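Local coordinates for protein UDP-glucose 4-epimerase (Campylobacter jejuni subsp. jejuni serotype O:2, PDB 7K3P) that catalyses the NAD-dependent inversion at C4 of UDP-glucose and UDP-N-acetylglucosamine, interconverting them with their galacto counterparts, at residues K214-C219 and D225-F230; A286-S291 and F295-A300; K18-G23 and A81-E86. The protein carries 2 engineered substitutions. All coordinates share one frame; numbering follows the deposited sequence.

Contact 1 of 3, residues K214-C219 and D225-F230; sequences KVAAEC and DKLFIF
L227 packs its side chain against V215, A216 and C219 of helix 212-220. Its CG lies anti to the backbone N (chi1 -177°), which carries the isobutyl group off the strand and onto the helix. There the CD1 methyl settles against the backbone and methyl of A216, 3.8 Å from A216 CA, while the branch carbon, L227 CG, meets V215 CG1 at 4.0 Å, the two side chains crossing obliquely. Nearer the connection, C219 SG rests on L227 CB at 3.7 Å.

In topology this is a helix followed by a short connection into a strand, probably in the smaller, substrate-binding part of the extended short-chain dehydrogenase fold. The local axes pass 8.3 Å apart and run roughly antiparallel (146°); the backbones are nearest at the connected ends, C219 beside D225.

The one close approach to a polar atom across the two segments is that of C219 SG to K226 O, at 3.4 Å. The charged side chains find their partners away from the two segments: D225 forms a salt bridge with K296 of the adjoining strand, and E218 pairs with R224 and bonds to T201. Helix 280-291 packs on A216 and L227 as well, through V283 and I284.

Contact 2 of 3, residues A286-S291 and F295-A300; sequences AMKKVS and FKVELA
F295 opens the strand segment and meets K288 with the face of its ring. The lysine runs extended beyond CG (chi2 -176°) across the phenyl group, with CE almost exactly over the ring centre, 3.9 Å from the centroid and 2° off the normal, a CH-pi contact. Further back, K288 CG lies 3.5 Å from F295 CE2. NZ passes beyond the centre but stays over the same face, 5.0 Å from the centroid, giving a cation-pi interaction at longer range. F295 CG sits between its own backbone N and carbonyl carbon (chi1 57°), a position that turns the ring back toward the helix, where M287 CG approaches CE2 at 4.0 Å. The ring also touches C219 of helix 212-220.

The carbonyl of F295 takes a weak hydrogen bond from K288 NZ, 3.0 Å from F295 O; the stronger partner of the ammonium is D294, in a salt bridge just ahead of the strand.

K296 turns away from the helix. V297 comes next, and its CG1 comes across the end of the lysine at a slant, 3.8 Å from K288 CE; its nearly eclipsed chi1 makes the exact methyl position doubtful.

On the helix side, S291 OG bonds back to M287 O at 2.8 Å, on the opposite face of the carbonyl from S291 N. Helix 280-291 thus returns through a short loop to strand 296-300, which forms a two-stranded parallel sheet with strand 226-230, probably in the smaller, substrate-binding part of the epimerase fold.

Contact 3 of 3, residues K18-G23 and A81-E86; sequences KILISG and ALFERE. With NAD (nicotinamide-adenine-dinucleotide), chain C.
The F83 ring and L20 supply the apolar half of this contact: L20 CD2 reaches the far end of the phenyl group obliquely, 3.6 Å from CZ and nearly as close to CE1. The two side chains cross at about a right angle. F83 also forms an edge-to-face pair with F88. A second flat group, the guanidinium of R85, has L82 CA of its own helix 3.5 Å above its plane, offset toward the rim.

The polar half is at the start of the strand. K18 bends at chi3 (-77°) and brings NZ to the last residue of the helix, where it bonds to both backbone and side chain of E86. E86 O is met in the carbonyl plane on a lone pair; the 2.5 Å from K18 NZ is short and its exact value doubtful. E86 OE1, 2.7 Å from K18 NZ, completes a salt bridge approached from the anti side of the carboxylate and 20° out of its plane, and K67 is a second cation on that oxygen.

At the other end, G23 CA packs on NAD O4B at 3.3 Å, with a positive phi (73°) that glycine adopts readily. This is the first strand of a Rossmann fold, probably leading into its glycine-rich loop. Strand 18-22 runs between strands 42-46 and 90-93; helix 27-37 packs on I19 and I21, whereas L20 faces helix 76-86, whose F83 is wedged against helix 107-127.

Overall arrangement
Contacts 1 and 2 form one continuous layer, and contact 3 belongs to another region. The centres of contacts 1 and 2 are only about 7 Å apart, and their strands are joined near the far end by a probable hydrogen bond between I229 O and A300 N, 2.7 Å apart. Contact 3 lies across the chain's centre, its own centre about 41 Å from that of contact 1 and about 44 Å from that of contact 2; the nearest atoms are about 17 and 23 Å away. G23 of contact 3 touches NAD, whereas the side chains of V215 and M287 stay about 13 and 14 Å from it. Contacts 1 and 2 probably belong to the part that in this family binds the sugar nucleotide.

Contact 1 of 3, residues K214-C219 and D225-F230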
loop_
_atom_site.group_PDB
_atom_site.type_symbol
_atom_site.label_atom_id
_atom_site.label_comp_id
_atom_site.label_asym_id
_atom_site.label_seq_id
_atom_site.Cartn_x
_atom_site.Cartn_y
_atom_site.Cartn_z
ATOM N N LYS A 214 20.742 20.562 -3.671
ATOM C CA LYS A 214 21.078 19.873 -4.919
ATOM C C LYS A 214 21.227 20.887 -6.064
ATOM O O LYS A 214 22.213 20.866 -6.802
ATOM C CB LYS A 214 20.027 18.807 -5.251
ATOM C CG LYS A 214 20.300 18.005 -6.529
ATOM C CD LYS A 214 21.579 17.175 -6.422
ATOM C CE LYS A 214 21.708 16.190 -7.586
ATOM N NZ LYS A 214 22.961 15.379 -7.479
ATOM N N VAL A 215 20.261 21.792 -6.187
ATOM C CA VAL A 215 20.299 22.825 -7.224
ATOM C C VAL A 215 21.527 23.733 -7.069
ATOM O O VAL A 215 22.228 24.035 -8.041
ATOM C CB VAL A 215 19.013 23.681 -7.191
ATOM C CG1 VAL A 215 19.165 24.930 -8.047
ATOM C CG2 VAL A 215 17.821 22.864 -7.638
ATOM N N ALA A 216 21.782 24.167 -5.841
ATOM C CA ALA A 216 22.947 24.997 -5.555
ATOM C C ALA A 216 24.239 24.275 -5.956
ATOM O O ALA A 216 25.119 24.863 -6.576
ATOM C CB ALA A 216 22.976 25.380 -4.084
ATOM N N ALA A 217 24.339 22.999 -5.594
ATOM C CA ALA A 217 25.477 22.161 -5.964
ATOM C C ALA A 217 25.607 22.006 -7.483
ATOM O O ALA A 217 26.722 22.067 -8.037
ATOM C CB ALA A 217 25.372 20.786 -5.290
ATOM N N GLU A 218 24.473 21.804 -8.158
ATOM C CA GLU A 218 24.467 21.665 -9.619
ATOM C C GLU A 218 24.970 22.939 -10.313
ATOM O O GLU A 218 25.706 22.865 -11.301
ATOM C CB GLU A 218 23.071 21.271 -10.137
ATOM C CG GLU A 218 22.659 19.813 -9.867
ATOM C CD GLU A 218 21.223 19.512 -10.305
ATOM O OE1 GLU A 218 20.450 20.471 -10.535
ATOM O OE2 GLU A 218 20.862 18.320 -10.414
ATOM N N CYS A 219 24.569 24.101 -9.796
ATOM C CA CYS A 219 25.034 25.386 -10.334
ATOM C C CYS A 219 26.532 25.569 -10.101
ATOM O O CYS A 219 27.266 25.978 -10.996
ATOM C CB CYS A 219 24.282 26.559 -9.692
ATOM S SG CYS A 219 22.554 26.728 -10.192
ATOM N N ASP A 225 22.664 26.262 -15.203
ATOM C CA ASP A 225 23.080 27.589 -15.629
ATOM C C ASP A 225 22.786 28.664 -14.590
ATOM O O ASP A 225 23.641 29.499 -14.289
ATOM C CB ASP A 225 22.395 27.930 -16.949
ATOM C CG ASP A 225 22.925 29.203 -17.563
ATOM O OD1 ASP A 225 24.133 29.490 -17.388
ATOM O OD2 ASP A 225 22.130 29.914 -18.221
ATOM N N LYS A 226 21.574 28.644 -14.049
ATOM C CA LYS A 226 21.142 29.664 -13.101
ATOM C C LYS A 226 20.416 29.042 -11.911
ATOM O O LYS A 226 19.909 27.924 -11.996
ATOM C CB LYS A 226 20.223 30.688 -13.787
ATOM C CG LYS A 226 20.951 31.749 -14.619
ATOM C CD LYS A 226 20.124 33.036 -14.780
ATOM C CE LYS A 226 19.205 32.991 -15.994
ATOM N NZ LYS A 226 18.385 34.243 -16.116
ATOM N N LEU A 227 20.382 29.773 -10.801
ATOM C CA LEU A 227 19.582 29.398 -9.635
ATOM C C LEU A 227 18.598 30.537 -9.372
ATOM O O LEU A 227 18.998 31.697 -9.286
ATOM C CB LEU A 227 20.481 29.172 -8.409
ATOM C CG LEU A 227 19.876 28.714 -7.077
ATOM C CD1 LEU A 227 20.956 28.131 -6.173
ATOM C CD2 LEU A 227 19.164 29.856 -6.365
ATOM N N PHE A 228 17.315 30.220 -9.253
ATOM C CA PHE A 228 16.325 31.260 -9.017
ATOM C C PHE A 228 15.880 31.286 -7.559
ATOM O O PHE A 228 15.568 30.247 -6.979
ATOM C CB PHE A 228 15.111 31.056 -9.929
ATOM C CG PHE A 228 15.326 31.512 -11.353
ATOM C CD1 PHE A 228 15.396 32.867 -11.659
ATOM C CD2 PHE A 228 15.435 30.592 -12.384
ATOM C CE1 PHE A 228 15.585 33.297 -12.970
ATOM C CE2 PHE A 228 15.619 31.014 -13.700
ATOM C CZ PHE A 228 15.692 32.367 -13.990
ATOM N N ILE A 229 15.857 32.472 -6.959
ATOM C CA ILE A 229 15.234 32.626 -5.654
ATOM C C ILE A 229 13.794 33.073 -5.862
ATOM O O ILE A 229 13.554 34.208 -6.285
ATOM C CB ILE A 229 15.927 33.691 -4.804
ATOM C CG1 ILE A 229 17.427 33.426 -4.703
ATOM C CG2 ILE A 229 15.304 33.736 -3.415
ATOM C CD1 ILE A 229 18.133 34.402 -3.774
ATOM N N PHE A 230 12.840 32.196 -5.571
ATOM C CA PHE A 230 11.431 32.540 -5.714
ATOM C C PHE A 230 10.890 33.207 -4.465
ATOM O O PHE A 230 10.445 32.526 -3.537
ATOM C CB PHE A 230 10.613 31.301 -6.060
ATOM C CG PHE A 230 10.939 30.732 -7.406
ATOM C CD1 PHE A 230 10.508 31.366 -8.564
ATOM C CD2 PHE A 230 11.688 29.572 -7.519
ATOM C CE1 PHE A 230 10.814 30.843 -9.817
ATOM C CE2 PHE A 230 11.997 29.047 -8.759
ATOM C CZ PHE A 230 11.557 29.684 -9.912
#

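Contact 2 of 3, residues A286-S291 and F295-A300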
loop_
_atom_site.group_PDB
_atom_site.type_symbol
_atom_site.label_atom_id
_atom_site.label_comp_id
_atom_site.label_asym_id
_atom_site.label_seq_id
_atom_site.Cartn_x
_atom_site.Cartn_y
_atom_site.Cartn_z
ATOM N N ALA A 286 26.729 29.947 1.448
ATOM C CA ALA A 286 27.560 28.803 1.817
ATOM C C ALA A 286 28.098 28.027 0.607
ATOM O O ALA A 286 29.281 27.698 0.555
ATOM C CB ALA A 286 26.800 27.871 2.758
ATOM N N MET A 287 27.243 27.719 -0.363
ATOM C CA MET A 287 27.706 26.961 -1.524
ATOM C C MET A 287 28.771 27.729 -2.309
ATOM O O MET A 287 29.770 27.144 -2.758
ATOM C CB MET A 287 26.546 26.577 -2.447
ATOM C CG MET A 287 26.960 25.633 -3.575
ATOM S SD MET A 287 27.590 24.031 -2.974
ATOM C CE MET A 287 26.085 23.328 -2.270
ATOM N N LYS A 288 28.559 29.037 -2.470
ATOM C CA LYS A 288 29.508 29.877 -3.197
ATOM C C LYS A 288 30.861 29.925 -2.478
ATOM O O LYS A 288 31.916 29.759 -3.098
ATOM C CB LYS A 288 28.938 31.289 -3.418
ATOM C CG LYS A 288 27.832 31.345 -4.483
ATOM C CD LYS A 288 27.334 32.771 -4.781
ATOM C CE LYS A 288 26.643 32.788 -6.152
ATOM N NZ LYS A 288 26.090 34.108 -6.567
ATOM N N LYS A 289 30.817 30.135 -1.167
ATOM C CA LYS A 289 32.028 30.243 -0.355
ATOM C C LYS A 289 32.856 28.959 -0.382
ATOM O O LYS A 289 34.085 28.987 -0.508
ATOM C CB LYS A 289 31.661 30.582 1.092
ATOM C CG LYS A 289 32.846 30.533 2.041
ATOM C CD LYS A 289 32.431 30.833 3.475
ATOM C CE LYS A 289 33.615 30.651 4.418
ATOM N NZ LYS A 289 33.271 30.993 5.820
ATOM N N VAL A 290 32.159 27.834 -0.273
ATOM C CA VAL A 290 32.783 26.523 -0.158
ATOM C C VAL A 290 33.293 25.984 -1.492
ATOM O O VAL A 290 34.232 25.186 -1.532
ATOM C CB VAL A 290 31.781 25.532 0.474
ATOM C CG1 VAL A 290 31.613 24.292 -0.391
ATOM C CG2 VAL A 290 32.194 25.199 1.888
ATOM N N SER A 291 32.680 26.422 -2.588
ATOM C CA SER A 291 33.084 25.956 -3.910
ATOM C C SER A 291 34.013 26.939 -4.617
ATOM O O SER A 291 34.755 26.552 -5.525
ATOM C CB SER A 291 31.860 25.730 -4.798
ATOM O OG SER A 291 31.264 26.969 -5.147
ATOM N N PHE A 295 28.363 31.333 -9.044
ATOM C CA PHE A 295 27.366 30.963 -10.054
ATOM C C PHE A 295 26.238 31.984 -10.127
ATOM O O PHE A 295 26.052 32.780 -9.205
ATOM C CB PHE A 295 26.806 29.551 -9.801
ATOM C CG PHE A 295 26.195 29.369 -8.438
ATOM C CD1 PHE A 295 24.873 29.730 -8.198
ATOM C CD2 PHE A 295 26.941 28.827 -7.397
ATOM C CE1 PHE A 295 24.307 29.564 -6.939
ATOM C CE2 PHE A 295 26.387 28.656 -6.137
ATOM C CZ PHE A 295 25.069 29.026 -5.907
ATOM N N LYS A 296 25.492 31.952 -11.230
ATOM C CA LYS A 296 24.417 32.919 -11.472
ATOM C C LYS A 296 23.155 32.665 -10.635
ATOM O O LYS A 296 22.537 31.596 -10.733
ATOM C CB LYS A 296 24.041 32.936 -12.962
ATOM C CG LYS A 296 25.191 33.306 -13.901
ATOM C CD LYS A 296 24.715 33.518 -15.340
ATOM C CE LYS A 296 24.309 32.209 -16.009
ATOM N NZ LYS A 296 25.439 31.239 -16.087
ATOM N N VAL A 297 22.773 33.650 -9.822
ATOM C CA VAL A 297 21.475 33.614 -9.141
ATOM C C VAL A 297 20.627 34.860 -9.416
ATOM O O VAL A 297 21.141 35.987 -9.453
ATOM C CB VAL A 297 21.594 33.342 -7.614
ATOM C CG1 VAL A 297 23.045 33.210 -7.191
ATOM C CG2 VAL A 297 20.869 34.412 -6.811
ATOM N N GLU A 298 19.327 34.643 -9.619
ATOM C CA GLU A 298 18.400 35.727 -9.928
ATOM C C GLU A 298 17.188 35.710 -9.010
ATOM O O GLU A 298 16.635 34.649 -8.700
ATOM C CB GLU A 298 17.932 35.646 -11.386
ATOM C CG GLU A 298 17.900 36.990 -12.095
ATOM C CD GLU A 298 19.272 37.417 -12.578
ATOM O OE1 GLU A 298 19.815 36.734 -13.477
ATOM O OE2 GLU A 298 19.803 38.428 -12.060
ATOM N N LEU A 299 16.780 36.897 -8.579
ATOM C CA LEU A 299 15.585 37.064 -7.772
ATOM C C LEU A 299 14.358 36.872 -8.643
ATOM O O LEU A 299 14.264 37.439 -9.732
ATOM C CB LEU A 299 15.561 38.470 -7.186
ATOM C CG LEU A 299 15.600 38.603 -5.668
ATOM C CD1 LEU A 299 16.793 37.837 -5.125
ATOM C CD2 LEU A 299 15.671 40.070 -5.254
ATOM N N ALA A 300 13.414 36.069 -8.166
ATOM C CA ALA A 300 12.134 35.914 -8.847
ATOM C C ALA A 300 11.014 36.196 -7.866
ATOM O O ALA A 300 11.247 36.245 -6.657
ATOM C CB ALA A 300 11.996 34.518 -9.420
#

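Contact 3 of 3, residues K18-G23 and A81-E86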
loop_
_atom_site.group_PDB
_atom_site.type_symbol
_atom_site.label_atom_id
_atom_site.label_comp_id
_atom_site.label_asym_id
_atom_site.label_seq_id
_atom_site.Cartn_x
_atom_site.Cartn_y
_atom_site.Cartn_z
ATOM N N LYS A 18 24.000 -9.607 14.715
ATOM C CA LYS A 18 24.128 -9.737 13.262
ATOM C C LYS A 18 23.103 -8.861 12.542
ATOM O O LYS A 18 21.893 -9.063 12.666
ATOM C CB LYS A 18 23.994 -11.188 12.781
ATOM C CG LYS A 18 24.548 -11.366 11.361
ATOM C CD LYS A 18 24.093 -12.670 10.688
ATOM C CE LYS A 18 24.858 -13.884 11.192
ATOM N NZ LYS A 18 24.599 -15.086 10.314
ATOM N N ILE A 19 23.617 -7.909 11.774
ATOM C CA ILE A 19 22.804 -6.892 11.125
ATOM C C ILE A 19 22.885 -7.008 9.612
ATOM O O ILE A 19 23.982 -7.099 9.052
ATOM C CB ILE A 19 23.300 -5.496 11.532
ATOM C CG1 ILE A 19 23.266 -5.364 13.060
ATOM C CG2 ILE A 19 22.454 -4.405 10.884
ATOM C CD1 ILE A 19 23.920 -4.094 13.588
ATOM N N LEU A 20 21.731 -6.999 8.951
ATOM C CA LEU A 20 21.710 -6.864 7.494
ATOM C C LEU A 20 21.356 -5.435 7.083
ATOM O O LEU A 20 20.332 -4.890 7.513
ATOM C CB LEU A 20 20.711 -7.828 6.857
ATOM C CG LEU A 20 20.666 -7.664 5.329
ATOM C CD1 LEU A 20 21.871 -8.331 4.658
ATOM C CD2 LEU A 20 19.368 -8.199 4.756
ATOM N N ILE A 21 22.202 -4.833 6.250
ATOM C CA ILE A 21 21.922 -3.521 5.692
ATOM C C ILE A 21 21.541 -3.670 4.216
ATOM O O ILE A 21 22.412 -3.872 3.377
ATOM C CB ILE A 21 23.152 -2.602 5.777
ATOM C CG1 ILE A 21 23.750 -2.587 7.191
ATOM C CG2 ILE A 21 22.798 -1.174 5.323
ATOM C CD1 ILE A 21 25.089 -1.866 7.256
ATOM N N SER A 22 20.250 -3.589 3.893
ATOM C CA SER A 22 19.844 -3.570 2.481
ATOM C C SER A 22 20.153 -2.208 1.870
ATOM O O SER A 22 19.989 -1.167 2.520
ATOM C CB SER A 22 18.353 -3.913 2.310
ATOM O OG SER A 22 17.528 -2.767 2.443
ATOM N N GLY A 23 20.596 -2.207 0.618
ATOM C CA GLY A 23 20.962 -0.972 -0.049
ATOM C C GLY A 23 22.279 -0.409 0.472
ATOM O O GLY A 23 22.584 0.776 0.279
ATOM N N ALA A 81 15.802 -17.510 1.425
ATOM C CA ALA A 81 16.892 -18.452 1.688
ATOM C C ALA A 81 18.061 -17.766 2.402
ATOM O O ALA A 81 18.656 -18.342 3.313
ATOM C CB ALA A 81 17.357 -19.110 0.391
ATOM N N LEU A 82 18.398 -16.546 1.985
ATOM C CA LEU A 82 19.456 -15.791 2.669
ATOM C C LEU A 82 19.103 -15.639 4.155
ATOM O O LEU A 82 19.926 -15.920 5.037
ATOM C CB LEU A 82 19.665 -14.422 2.019
ATOM C CG LEU A 82 20.609 -13.441 2.715
ATOM C CD1 LEU A 82 22.068 -13.915 2.635
ATOM C CD2 LEU A 82 20.472 -12.040 2.121
ATOM N N PHE A 83 17.866 -15.243 4.426
ATOM C CA PHE A 83 17.386 -15.079 5.802
ATOM C C PHE A 83 17.304 -16.383 6.606
ATOM O O PHE A 83 17.582 -16.385 7.814
ATOM C CB PHE A 83 16.031 -14.370 5.815
ATOM C CG PHE A 83 16.135 -12.873 5.630
ATOM C CD1 PHE A 83 16.801 -12.342 4.533
ATOM C CD2 PHE A 83 15.578 -12.003 6.563
ATOM C CE1 PHE A 83 16.916 -10.967 4.361
ATOM C CE2 PHE A 83 15.684 -10.621 6.389
ATOM C CZ PHE A 83 16.354 -10.108 5.295
ATOM N N GLU A 84 16.903 -17.484 5.966
ATOM C CA GLU A 84 16.941 -18.783 6.659
ATOM C C GLU A 84 18.371 -19.172 7.045
ATOM O O GLU A 84 18.607 -19.701 8.137
ATOM C CB GLU A 84 16.330 -19.901 5.805
ATOM C CG GLU A 84 14.830 -19.826 5.681
ATOM C CD GLU A 84 14.117 -20.160 6.981
ATOM O OE1 GLU A 84 12.863 -20.056 7.005
ATOM O OE2 GLU A 84 14.807 -20.532 7.960
ATOM N N ARG A 85 19.319 -18.914 6.152
ATOM C CA ARG A 85 20.704 -19.322 6.375
ATOM C C ARG A 85 21.397 -18.434 7.399
ATOM O O ARG A 85 22.077 -18.935 8.287
ATOM C CB ARG A 85 21.512 -19.313 5.073
ATOM C CG ARG A 85 21.116 -20.410 4.065
ATOM C CD ARG A 85 22.142 -20.506 2.951
ATOM N NE ARG A 85 22.597 -19.183 2.513
ATOM C CZ ARG A 85 22.027 -18.471 1.542
ATOM N NH1 ARG A 85 20.969 -18.956 0.890
ATOM N NH2 ARG A 85 22.507 -17.271 1.223
ATOM N N GLU A 86 21.224 -17.118 7.274
ATOM C CA GLU A 86 21.989 -16.179 8.092
ATOM C C GLU A 86 21.397 -15.894 9.472
ATOM O O GLU A 86 22.136 -15.590 10.411
ATOM C CB GLU A 86 22.209 -14.874 7.332
ATOM C CG GLU A 86 23.096 -15.018 6.102
ATOM C CD GLU A 86 24.543 -15.359 6.444
ATOM O OE1 GLU A 86 24.980 -15.109 7.596
ATOM O OE2 GLU A 86 25.238 -15.880 5.551
HETATM P PA NAD C . 20.506 5.073 -3.106
HETATM O O1A NAD C . 19.967 4.859 -4.500
HETATM O O2A NAD C . 21.908 5.609 -3.151
HETATM O O5B NAD C . 20.554 3.714 -2.305
HETATM C C5B NAD C . 19.681 2.692 -2.689
HETATM C C4B NAD C . 20.413 1.409 -2.726
HETATM O O4B NAD C . 19.543 0.314 -2.753
HETATM C C3B NAD C . 21.326 1.318 -3.988
HETATM O O3B NAD C . 22.750 0.998 -3.758
HETATM C C2B NAD C . 20.541 0.363 -4.919
HETATM O O2B NAD C . 21.340 -0.344 -5.768
HETATM C C1B NAD C . 19.872 -0.490 -3.889
HETATM N N9A NAD C . 18.687 -1.185 -4.415
HETATM C C8A NAD C . 17.622 -0.620 -5.021
HETATM N N7A NAD C . 16.740 -1.561 -5.391
HETATM C C5A NAD C . 17.206 -2.764 -5.032
HETATM C C6A NAD C . 16.736 -4.081 -5.161
HETATM N N6A NAD C . 15.461 -4.332 -5.789
HETATM N N1A NAD C . 17.462 -5.105 -4.670
HETATM C C2A NAD C . 18.651 -4.910 -4.074
HETATM N N3A NAD C . 19.156 -3.639 -3.942
HETATM C C4A NAD C . 18.461 -2.560 -4.405
HETATM O O3 NAD C . 19.523 6.074 -2.358
HETATM P PN NAD C . 19.861 6.767 -0.981
HETATM O O1N NAD C . 21.080 6.125 -0.344
HETATM O O2N NAD C . 20.114 8.219 -1.255
HETATM O O5D NAD C . 18.601 6.602 -0.041
HETATM C C5D NAD C . 18.414 5.368 0.613
HETATM C C4D NAD C . 17.077 5.317 1.332
HETATM O O4D NAD C . 16.860 6.485 2.094
HETATM C C3D NAD C . 15.881 5.067 0.421
HETATM O O3D NAD C . 14.994 4.230 1.047
HETATM C C2D NAD C . 15.212 6.369 0.285
HETATM O O2D NAD C . 13.864 6.287 0.006
HETATM C C1D NAD C . 15.556 7.023 1.650
HETATM N N1N NAD C . 15.528 8.558 1.657
HETATM C C2N NAD C . 16.531 9.180 0.938
HETATM C C3N NAD C . 16.574 10.570 0.902
HETATM C C7N NAD C . 17.661 11.262 0.120
HETATM O O7N NAD C . 18.499 10.634 -0.510
HETATM N N7N NAD C . 17.699 12.686 0.113
HETATM C C4N NAD C . 15.626 11.304 1.590
HETATM C C5N NAD C . 14.632 10.672 2.303
HETATM C C6N NAD C . 14.571 9.273 2.346
#